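Local coordinates for protein aminotransferase class-III (Sphaerobacter thermophilus DSM 20745, PDB 6K8H) that is a class-III aminotransferase, also called an omega-transaminase, that binds PLR in a pocket shared between the two subunits of its dimer, at residues 280-292 with 323-335. Residues are numbered along the deposited sequence; the frame is centred on the assembly and turned at random.
Sequences MGKIIGGGFPVGA and VTMVAGLTAMRKL. With PLR ((5-hydroxy-4,6-dimethylpyridin-3-yl)methyl dihydrogen phosphate), chain D.
T324 meets P289 O with both branches of its side chain. OG1 lies 3.1 Å from P289 O, within hydrogen-bonding distance, though its proton may turn to another acceptor instead. CG2 touches the same oxygen and packs on V290 CB at 3.5 Å. With chi1 at -60°, OG1 sits beside the backbone N and CG2 points to V290. The contact joins helix 322-334 to the glycine-rich hairpin connection between antiparallel strands 277-281 and 291-295. These belong to the seven-stranded mixed sheet of the fold type I aminotransferase core. The connected stretch holds K282, whose NZ is covalently bonded to PLR C4A in the model.

The backbones come closest at G285 and G328, with CA atoms 4.0 Å apart. No side chain separates them. I284 O is buried and has no hydrogen-bond partner, but it receives a CA-H...O contact from G328 CA at 3.1 Å. The angle at H is 127°, so the approach is bent. G286 CA rests on A331 CB.

A type I' turn from G285 to F288 brings the phenyl ring to the start of the helix segment. V323 CG1 covers one ring face, 4.0 Å from the centroid, and A327 CB approaches CD1 obliquely. F288 also packs on V95 of the second subunit, so the contact borders the dimer interface.

At the other end, the M332 chain curls (chi2 -53°), which turns its sulfur toward the 3-10 segment 283-285. There I283 CD1 touches both M332 SD and L335 CD1, each at 3.9 Å.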
loop_
_atom_site.group_PDB
_atom_site.type_symbol
_atom_site.label_atom_id
_atom_site.label_comp_id
_atom_site.label_asym_id
_atom_site.label_seq_id
_atom_site.Cartn_x
_atom_site.Cartn_y
_atom_site.Cartn_z
ATOM N N MET B 280 2.580 -11.685 2.909
ATOM C CA MET B 280 2.111 -11.563 4.282
ATOM C C MET B 280 1.660 -10.132 4.514
ATOM O O MET B 280 1.986 -9.223 3.746
ATOM C CB MET B 280 3.219 -11.924 5.289
ATOM C CG MET B 280 3.829 -13.299 5.085
ATOM S SD MET B 280 5.467 -13.461 5.838
ATOM C CE MET B 280 6.517 -12.895 4.486
ATOM N N GLY B 281 0.946 -9.934 5.611
ATOM C CA GLY B 281 0.476 -8.623 6.017
ATOM C C GLY B 281 -0.327 -8.761 7.291
ATOM O O GLY B 281 -0.086 -9.693 8.063
ATOM N N LYS B 282 -1.274 -7.844 7.520
ATOM C CA LYS B 282 -2.198 -7.899 8.653
ATOM C C LYS B 282 -1.481 -8.054 10.003
ATOM O O LYS B 282 -0.941 -7.062 10.528
ATOM C CB LYS B 282 -3.229 -9.009 8.396
ATOM C CG LYS B 282 -4.142 -8.686 7.186
ATOM C CD LYS B 282 -5.365 -9.598 7.071
ATOM C CE LYS B 282 -6.501 -8.963 6.223
ATOM N NZ LYS B 282 -6.336 -9.135 4.738
ATOM N N ILE B 283 -1.462 -9.250 10.582
ATOM C CA ILE B 283 -0.958 -9.356 11.986
ATOM C C ILE B 283 0.483 -8.850 12.116
ATOM O O ILE B 283 0.807 -8.296 13.162
ATOM C CB ILE B 283 -1.082 -10.793 12.530
ATOM C CG1 ILE B 283 -0.062 -11.735 11.887
ATOM C CG2 ILE B 283 -2.506 -11.308 12.404
ATOM C CD1 ILE B 283 0.130 -13.021 12.635
ATOM N N ILE B 284 1.277 -8.962 11.058
ATOM C CA ILE B 284 2.709 -8.753 11.215
ATOM C C ILE B 284 3.015 -7.276 11.407
ATOM O O ILE B 284 4.178 -6.908 11.593
ATOM C CB ILE B 284 3.509 -9.325 10.022
ATOM C CG1 ILE B 284 3.110 -8.645 8.709
ATOM C CG2 ILE B 284 3.321 -10.809 9.901
ATOM C CD1 ILE B 284 4.173 -8.774 7.618
ATOM N N GLY B 285 1.994 -6.417 11.359
ATOM C CA GLY B 285 2.227 -5.001 11.599
ATOM C C GLY B 285 1.735 -4.458 12.917
ATOM O O GLY B 285 1.794 -3.227 13.122
ATOM N N GLY B 286 1.230 -5.294 13.821
ATOM C CA GLY B 286 0.737 -4.829 15.111
ATOM C C GLY B 286 -0.452 -3.892 15.059
ATOM O O GLY B 286 -0.689 -3.160 16.023
ATOM N N GLY B 287 -1.191 -3.871 13.949
ATOM C CA GLY B 287 -2.284 -2.935 13.751
ATOM C C GLY B 287 -1.957 -1.763 12.848
ATOM O O GLY B 287 -2.834 -0.937 12.586
ATOM N N PHE B 288 -0.742 -1.680 12.341
ATOM C CA PHE B 288 -0.329 -0.581 11.493
ATOM C C PHE B 288 -0.169 -1.067 10.064
ATOM O O PHE B 288 -0.017 -2.270 9.832
ATOM C CB PHE B 288 0.981 0.011 12.033
ATOM C CG PHE B 288 0.802 0.733 13.346
ATOM C CD1 PHE B 288 0.774 0.029 14.541
ATOM C CD2 PHE B 288 0.620 2.108 13.381
ATOM C CE1 PHE B 288 0.579 0.692 15.754
ATOM C CE2 PHE B 288 0.434 2.771 14.594
ATOM C CZ PHE B 288 0.413 2.065 15.773
ATOM N N PRO B 289 -0.255 -0.172 9.073
ATOM C CA PRO B 289 -0.225 -0.619 7.672
ATOM C C PRO B 289 1.071 -1.360 7.362
ATOM O O PRO B 289 2.158 -0.934 7.752
ATOM C CB PRO B 289 -0.352 0.686 6.876
ATOM C CG PRO B 289 -0.976 1.665 7.827
ATOM C CD PRO B 289 -0.426 1.292 9.173
ATOM N N VAL B 290 0.945 -2.485 6.665
ATOM C CA VAL B 290 2.079 -3.392 6.510
ATOM C C VAL B 290 1.798 -4.435 5.441
ATOM O O VAL B 290 0.644 -4.823 5.208
ATOM C CB VAL B 290 2.397 -4.090 7.843
ATOM C CG1 VAL B 290 1.269 -5.039 8.200
ATOM C CG2 VAL B 290 3.754 -4.808 7.796
ATOM N N GLY B 291 2.862 -4.895 4.794
ATOM C CA GLY B 291 2.863 -6.139 4.051
ATOM C C GLY B 291 4.293 -6.630 3.993
ATOM O O GLY B 291 5.228 -5.941 4.407
ATOM N N ALA B 292 4.466 -7.826 3.456
ATOM C CA ALA B 292 5.820 -8.347 3.324
ATOM C C ALA B 292 5.810 -9.445 2.288
ATOM O O ALA B 292 4.842 -10.190 2.178
ATOM C CB ALA B 292 6.367 -8.890 4.658
ATOM N N VAL B 323 7.626 2.719 12.980
ATOM C CA VAL B 323 6.436 2.467 13.779
ATOM C C VAL B 323 5.868 1.089 13.459
ATOM O O VAL B 323 5.641 0.274 14.360
ATOM C CB VAL B 323 5.396 3.580 13.586
ATOM C CG1 VAL B 323 4.118 3.198 14.301
ATOM C CG2 VAL B 323 5.953 4.881 14.140
ATOM N N THR B 324 5.621 0.812 12.176
ATOM C CA THR B 324 5.126 -0.507 11.787
ATOM C C THR B 324 6.090 -1.612 12.201
ATOM O O THR B 324 5.659 -2.676 12.659
ATOM C CB THR B 324 4.889 -0.560 10.281
ATOM O OG1 THR B 324 3.926 0.430 9.911
ATOM C CG2 THR B 324 4.392 -1.965 9.842
ATOM N N MET B 325 7.400 -1.372 12.080
ATOM C CA MET B 325 8.366 -2.419 12.414
ATOM C C MET B 325 8.349 -2.735 13.903
ATOM O O MET B 325 8.384 -3.904 14.293
ATOM C CB MET B 325 9.770 -2.005 11.968
ATOM C CG MET B 325 9.912 -1.853 10.457
ATOM S SD MET B 325 9.696 -3.379 9.506
ATOM C CE MET B 325 7.937 -3.320 9.116
ATOM N N VAL B 326 8.278 -1.699 14.746
ATOM C CA VAL B 326 8.260 -1.886 16.191
ATOM C C VAL B 326 6.942 -2.516 16.645
ATOM O O VAL B 326 6.929 -3.443 17.467
ATOM C CB VAL B 326 8.546 -0.535 16.869
ATOM C CG1 VAL B 326 8.109 -0.548 18.294
ATOM C CG2 VAL B 326 10.056 -0.207 16.756
ATOM N N ALA B 327 5.817 -2.029 16.119
ATOM C CA ALA B 327 4.530 -2.607 16.489
ATOM C C ALA B 327 4.430 -4.064 16.039
ATOM O O ALA B 327 3.910 -4.918 16.772
ATOM C CB ALA B 327 3.395 -1.775 15.898
ATOM N N GLY B 328 4.941 -4.371 14.844
ATOM C CA GLY B 328 4.953 -5.745 14.378
ATOM C C GLY B 328 5.863 -6.637 15.202
ATOM O O GLY B 328 5.504 -7.771 15.523
ATOM N N LEU B 329 7.056 -6.145 15.549
ATOM C CA LEU B 329 7.954 -6.919 16.404
ATOM C C LEU B 329 7.288 -7.261 17.732
ATOM O O LEU B 329 7.350 -8.408 18.195
ATOM C CB LEU B 329 9.261 -6.153 16.640
ATOM C CG LEU B 329 10.337 -7.040 17.287
ATOM C CD1 LEU B 329 10.724 -8.168 16.334
ATOM C CD2 LEU B 329 11.562 -6.245 17.713
ATOM N N THR B 330 6.637 -6.277 18.358
ATOM C CA THR B 330 5.957 -6.531 19.632
ATOM C C THR B 330 4.808 -7.519 19.462
ATOM O O THR B 330 4.688 -8.492 20.224
ATOM C CB THR B 330 5.457 -5.209 20.220
ATOM O OG1 THR B 330 6.541 -4.273 20.247
ATOM C CG2 THR B 330 4.915 -5.393 21.633
ATOM N N ALA B 331 3.955 -7.293 18.452
ATOM C CA ALA B 331 2.816 -8.184 18.224
ATOM C C ALA B 331 3.271 -9.622 18.025
ATOM O O ALA B 331 2.714 -10.556 18.619
ATOM C CB ALA B 331 2.014 -7.714 17.007
ATOM N N MET B 332 4.300 -9.819 17.202
ATOM C CA MET B 332 4.760 -11.171 16.927
ATOM C C MET B 332 5.447 -11.777 18.141
ATOM O O MET B 332 5.256 -12.961 18.429
ATOM C CB MET B 332 5.689 -11.171 15.713
ATOM C CG MET B 332 5.015 -10.760 14.415
ATOM S SD MET B 332 3.526 -11.714 14.031
ATOM C CE MET B 332 4.254 -13.301 13.616
ATOM N N ARG B 333 6.242 -10.986 18.875
ATOM C CA ARG B 333 6.906 -11.533 20.053
ATOM C C ARG B 333 5.903 -11.995 21.092
ATOM O O ARG B 333 6.190 -12.930 21.848
ATOM C CB ARG B 333 7.855 -10.511 20.681
ATOM C CG ARG B 333 9.252 -10.527 20.059
ATOM C CD ARG B 333 10.178 -9.500 20.718
ATOM N NE ARG B 333 11.476 -9.496 20.044
ATOM C CZ ARG B 333 12.426 -8.586 20.240
ATOM N NH1 ARG B 333 12.223 -7.589 21.095
ATOM N NH2 ARG B 333 13.578 -8.673 19.573
ATOM N N LYS B 334 4.739 -11.338 21.168
ATOM C CA LYS B 334 3.687 -11.777 22.077
ATOM C C LYS B 334 2.974 -13.044 21.621
ATOM O O LYS B 334 2.306 -13.685 22.445
ATOM C CB LYS B 334 2.670 -10.652 22.277
ATOM C CG LYS B 334 3.237 -9.473 23.052
ATOM C CD LYS B 334 2.352 -8.222 22.970
ATOM C CE LYS B 334 0.944 -8.483 23.436
ATOM N NZ LYS B 334 0.780 -8.286 24.904
ATOM N N LEU B 335 3.066 -13.404 20.334
ATOM C CA LEU B 335 2.474 -14.634 19.792
ATOM C C LEU B 335 3.492 -15.764 19.912
ATOM O O LEU B 335 4.227 -16.082 18.976
ATOM C CB LEU B 335 2.057 -14.452 18.340
ATOM C CG LEU B 335 0.773 -13.755 17.939
ATOM C CD1 LEU B 335 0.712 -13.751 16.408
ATOM C CD2 LEU B 335 -0.445 -14.436 18.542
HETATM N N1 PLR D . -4.489 -11.504 0.556
HETATM C C2 PLR D . -5.394 -11.983 1.402
HETATM C C2A PLR D . -5.568 -13.461 1.522
HETATM C C3 PLR D . -6.160 -11.109 2.186
HETATM O O3 PLR D . -7.062 -11.630 3.041
HETATM C C4 PLR D . -5.971 -9.718 2.063
HETATM C C4A PLR D . -6.759 -8.795 2.882
HETATM C C5 PLR D . -5.004 -9.247 1.169
HETATM C C6 PLR D . -4.312 -10.172 0.435
HETATM C C5A PLR D . -4.765 -7.775 0.966
HETATM O O4P PLR D . -4.136 -7.090 2.092
HETATM P P PLR D . -4.395 -5.516 2.298
HETATM O O1P PLR D . -4.026 -4.883 0.995
HETATM O O2P PLR D . -5.842 -5.370 2.601
HETATM O O3P PLR D . -3.524 -5.083 3.432
#